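Probable aminotransferase (Pseudomonas aeruginosa, PDB 5YKR) is a probable class-III aminotransferase of the pyridoxal-phosphate-dependent kind, with its cofactor covalently bound, and assembles as a dimer of identical chains. Local coordinates at residues 161-166 against 200-205. Numbering follows the deposited sequence.
Sequences VFNCNY and TRLVEF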
# COMPACT_ATOMS: atom_id res chain seq x y z
N VAL A 161 10.27 -14.82 -12.68
CA VAL A 161 9.40 -13.89 -13.35
C VAL A 161 9.69 -13.97 -14.87
O VAL A 161 10.70 -14.55 -15.30
CB VAL A 161 9.47 -12.47 -12.84
CG1 VAL A 161 9.08 -12.40 -11.37
CG2 VAL A 161 10.86 -11.87 -13.06
N PHE A 162 8.80 -13.37 -15.66
CA PHE A 162 8.93 -13.36 -17.12
C PHE A 162 9.40 -12.02 -17.64
O PHE A 162 9.09 -10.95 -17.09
CB PHE A 162 7.60 -13.81 -17.76
CG PHE A 162 7.25 -15.24 -17.41
CD1 PHE A 162 7.91 -16.28 -17.99
CD2 PHE A 162 6.34 -15.54 -16.45
CE1 PHE A 162 7.64 -17.60 -17.66
CE2 PHE A 162 6.08 -16.84 -16.09
CZ PHE A 162 6.73 -17.88 -16.69
N ASN A 163 10.15 -12.06 -18.74
CA ASN A 163 10.71 -10.82 -19.28
C ASN A 163 9.55 -9.88 -19.69
O ASN A 163 8.57 -10.33 -20.33
CB ASN A 163 11.64 -11.15 -20.47
CG ASN A 163 12.51 -9.98 -20.88
OD1 ASN A 163 12.89 -9.12 -20.08
ND2 ASN A 163 12.75 -9.88 -22.22
N CYS A 164 9.68 -8.62 -19.33
CA CYS A 164 8.70 -7.56 -19.58
C CYS A 164 7.38 -7.76 -18.84
O CYS A 164 6.36 -7.19 -19.22
CB CYS A 164 8.47 -7.31 -21.09
SG CYS A 164 9.99 -6.97 -21.98
N ASN A 165 7.47 -8.42 -17.68
CA ASN A 165 6.40 -8.47 -16.72
C ASN A 165 6.07 -7.08 -16.16
O ASN A 165 6.88 -6.15 -16.23
CB ASN A 165 6.80 -9.35 -15.52
CG ASN A 165 7.85 -8.72 -14.62
OD1 ASN A 165 7.54 -7.83 -13.86
ND2 ASN A 165 9.12 -9.17 -14.73
N TYR A 166 4.91 -6.98 -15.51
CA TYR A 166 4.76 -5.95 -14.45
C TYR A 166 3.90 -6.53 -13.36
O TYR A 166 2.81 -7.03 -13.63
CB TYR A 166 4.17 -4.61 -14.93
CG TYR A 166 4.21 -3.52 -13.86
CD1 TYR A 166 5.43 -3.03 -13.44
CD2 TYR A 166 3.07 -3.01 -13.26
CE1 TYR A 166 5.54 -2.07 -12.47
CE2 TYR A 166 3.17 -2.01 -12.27
CZ TYR A 166 4.43 -1.55 -11.89
OH TYR A 166 4.60 -0.56 -10.92
N THR A 200 16.32 -13.85 -8.22
CA THR A 200 15.47 -13.95 -9.38
C THR A 200 16.07 -14.82 -10.47
O THR A 200 17.28 -14.76 -10.73
CB THR A 200 15.21 -12.53 -9.95
OG1 THR A 200 14.87 -11.63 -8.90
CG2 THR A 200 14.20 -12.50 -11.07
N ARG A 201 15.20 -15.62 -11.11
CA ARG A 201 15.51 -16.29 -12.37
C ARG A 201 14.53 -15.75 -13.41
O ARG A 201 13.32 -15.69 -13.17
CB ARG A 201 15.52 -17.80 -12.27
CG ARG A 201 16.62 -18.34 -11.38
CD ARG A 201 16.61 -19.89 -11.35
NE ARG A 201 17.67 -20.43 -10.49
CZ ARG A 201 18.95 -20.47 -10.83
NH1 ARG A 201 19.37 -20.06 -12.04
NH2 ARG A 201 19.82 -20.94 -9.99
N LEU A 202 15.05 -15.29 -14.53
CA LEU A 202 14.25 -14.69 -15.60
C LEU A 202 14.10 -15.65 -16.77
O LEU A 202 15.07 -16.30 -17.19
CB LEU A 202 14.89 -13.41 -16.04
CG LEU A 202 14.12 -12.56 -17.04
CD1 LEU A 202 12.77 -12.11 -16.48
CD2 LEU A 202 14.94 -11.35 -17.56
N VAL A 203 12.90 -15.75 -17.29
CA VAL A 203 12.55 -16.55 -18.45
C VAL A 203 11.67 -15.75 -19.39
O VAL A 203 11.00 -14.82 -18.93
CB VAL A 203 11.83 -17.85 -17.96
CG1 VAL A 203 11.58 -18.80 -19.05
CG2 VAL A 203 12.63 -18.54 -16.83
N GLU A 204 11.64 -16.07 -20.66
CA GLU A 204 10.60 -15.53 -21.55
C GLU A 204 9.31 -16.33 -21.35
O GLU A 204 9.34 -17.56 -21.12
CB GLU A 204 10.98 -15.62 -23.04
CG GLU A 204 12.03 -14.64 -23.51
CD GLU A 204 11.65 -13.19 -23.53
OE1 GLU A 204 10.47 -12.81 -23.35
OE2 GLU A 204 12.57 -12.37 -23.72
N PHE A 205 8.19 -15.64 -21.49
CA PHE A 205 6.86 -16.31 -21.54
C PHE A 205 6.84 -17.30 -22.70
O PHE A 205 7.60 -17.16 -23.68
CB PHE A 205 5.79 -15.23 -21.71
CG PHE A 205 4.40 -15.55 -21.22
CD1 PHE A 205 4.15 -15.80 -19.90
CD2 PHE A 205 3.29 -15.41 -22.08
CE1 PHE A 205 2.88 -15.99 -19.44
CE2 PHE A 205 2.00 -15.57 -21.61
CZ PHE A 205 1.80 -15.88 -20.28
O HOH W 1 8.36 -12.74 -21.73
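Val-161 and Phe-162 pair in parallel with Leu-202 and Val-203, joining strand 158-162 to strand 200-203, the outermost on that side of the chain's mixed seven-stranded sheet in the large domain of this PLP-dependent aminotransferase. Val-161 N donates to Arg-201 O, Val-161 O accepts from Val-203 N, and Asn-163 N continues the pattern to Val-203 O at 2.9 Å. Beta-branched Val-161 suits an extended strand: its CG2 touches Thr-200 CG2 and Leu-202 CD1 on one sheet face, each at 3.9 Å. On the other face, where a large apolar ring suits the buried position, Phe-162 brings CE1 to 4.2 Å from Val-203 CB. Phe-205 turns an edge onto that ring, planes 81° apart, with CD1 4.0 Å from Phe-162 CG in a T-shaped pair; Phe-241 meets Phe-205 in turn.

Beyond the Phe-162/Val-203 pair, side-chain polar groups join in. With CG anti to its backbone N (chi1 -167°), Asn-163 lies alongside Glu-204, both side chains pointing the same way. Its ND2 donates to the syn side of Glu-204 OE2 at 2.9 Å, tilted well out of the carboxylate plane. Asn suits this place because its OD1 can also accept, from Phe-177 N. A water donates to Asn-163 O and Glu-204 OE1 and accepts from Phe-205 N; Gly-399 N also holds OE1. A type II turn, Phe-162 to Asn-165, redirects the chain, and Asn-165 N and ND2 reach Phe-162 O from opposite faces of its carbonyl plane, ND2 at 3.0 Å.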